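Long-range contact in uncharacterized protein AF_1796 (Archaeoglobus fulgidus, PDB 1VIM), which is of unknown function but probably binds a carbohydrate derivative, perhaps a phosphosugar, and may act as an isomerase: residues Val139-Lys143 against Met161-Ala166. Numbering follows the deposited sequence.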
# COMPACT_ATOMS: atom_id res chain seq x y z
N VAL A 139 21.91 9.55 -14.11
CA VAL A 139 22.18 8.24 -14.68
C VAL A 139 22.80 7.34 -13.65
O VAL A 139 23.85 7.63 -13.09
CB VAL A 139 23.07 8.35 -15.91
CG1 VAL A 139 23.32 6.96 -16.48
CG2 VAL A 139 22.41 9.24 -16.96
N VAL A 140 22.11 6.24 -13.38
CA VAL A 140 22.59 5.19 -12.50
C VAL A 140 22.42 3.92 -13.30
O VAL A 140 21.30 3.50 -13.54
CB VAL A 140 21.77 5.13 -11.17
CG1 VAL A 140 22.28 4.04 -10.30
CG2 VAL A 140 21.85 6.50 -10.43
N LYS A 141 23.52 3.34 -13.76
CA LYS A 141 23.46 2.15 -14.63
C LYS A 141 23.08 0.89 -13.90
O LYS A 141 23.47 0.70 -12.75
CB LYS A 141 24.83 1.86 -15.24
CG LYS A 141 25.48 3.00 -15.94
CD LYS A 141 24.66 3.43 -17.15
CE LYS A 141 24.81 2.46 -18.30
NZ LYS A 141 23.64 2.52 -19.25
N GLY A 142 22.38 -0.01 -14.58
CA GLY A 142 22.27 -1.38 -14.14
C GLY A 142 23.42 -2.17 -14.74
O GLY A 142 24.31 -2.58 -14.05
N LYS A 143 23.36 -2.38 -16.05
CA LYS A 143 24.43 -3.07 -16.78
C LYS A 143 25.58 -2.13 -17.13
O LYS A 143 25.37 -0.98 -17.58
CB LYS A 143 23.85 -3.69 -18.05
CG LYS A 143 24.88 -4.52 -18.85
CD LYS A 143 24.36 -4.88 -20.24
CE LYS A 143 24.77 -3.86 -21.30
NZ LYS A 143 26.24 -3.65 -21.51
N MET A 161 20.06 -5.26 -10.69
CA MET A 161 21.26 -4.46 -10.46
C MET A 161 20.99 -2.97 -10.50
O MET A 161 21.52 -2.24 -9.67
CB MET A 161 22.38 -4.84 -11.42
CG MET A 161 23.77 -4.43 -10.94
SD MET A 161 24.25 -5.04 -9.29
CE MET A 161 23.67 -6.77 -9.46
N PHE A 162 20.17 -2.51 -11.44
CA PHE A 162 19.76 -1.11 -11.43
C PHE A 162 19.10 -0.77 -10.08
O PHE A 162 19.38 0.27 -9.47
CB PHE A 162 18.76 -0.77 -12.55
CG PHE A 162 18.10 0.56 -12.34
CD1 PHE A 162 18.80 1.73 -12.64
CD2 PHE A 162 16.81 0.64 -11.78
CE1 PHE A 162 18.23 2.99 -12.40
CE2 PHE A 162 16.24 1.89 -11.52
CZ PHE A 162 16.94 3.06 -11.83
N GLU A 163 18.21 -1.63 -9.61
CA GLU A 163 17.44 -1.30 -8.41
C GLU A 163 18.34 -1.19 -7.19
O GLU A 163 18.26 -0.22 -6.45
CB GLU A 163 16.36 -2.36 -8.17
CG GLU A 163 15.34 -2.36 -9.30
CD GLU A 163 14.45 -3.54 -9.29
OE1 GLU A 163 14.66 -4.43 -8.45
OE2 GLU A 163 13.57 -3.57 -10.18
N LEU A 164 19.26 -2.13 -7.02
CA LEU A 164 20.19 -2.04 -5.89
C LEU A 164 21.09 -0.82 -6.01
O LEU A 164 21.35 -0.13 -5.02
CB LEU A 164 21.07 -3.30 -5.84
CG LEU A 164 20.36 -4.58 -5.46
CD1 LEU A 164 21.34 -5.73 -5.56
CD2 LEU A 164 19.74 -4.45 -4.07
N THR A 165 21.56 -0.54 -7.20
CA THR A 165 22.48 0.57 -7.36
C THR A 165 21.75 1.89 -7.13
O THR A 165 22.30 2.81 -6.52
CB THR A 165 23.11 0.53 -8.77
OG1 THR A 165 23.74 -0.74 -8.97
CG2 THR A 165 24.26 1.56 -8.89
N ALA A 166 20.51 1.99 -7.61
CA ALA A 166 19.71 3.19 -7.41
C ALA A 166 19.41 3.40 -5.92
O ALA A 166 19.50 4.52 -5.41
CB ALA A 166 18.41 3.13 -8.25
O HOH W 1 25.11 -0.74 -11.30
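A chain leaving a strand can lie close against a helix where a glycine removes the side chain between them. Here the irregular segment Val139-Lys143 meets one face of the Met161-Ala166 segment of helix 160-181, the CA atoms of Gly142 and Phe162 only 3.7 Å apart, whereas those of Val140 and Ala166 are separated by 6.2 Å. An ideal CB on Gly142 would lie 3.2 Å from Phe162 CB, so the absence of a side chain permits this approach. The wider end is filled by Val140, whose CG1 packs 3.5 Å from Thr165 CG2, while its carbonyl O lies 3.2 Å from CD1 at the edge of the Phe162 ring. No direct hydrogen bond joins the segments; instead one water donates to both Lys141 O (2.6 Å) and Thr165 OG1 (2.7 Å), and that hydroxyl itself donates to Met161 O (2.8 Å) one turn back. Lys141 turns away, its NZ hydrogen-bonded to Gly124 O. The contact thus ties the exit of strand 136-139, outermost in this chain's parallel SIS-domain sheet, to helix 160-181, which also packs against helices 12-31 and 56-71.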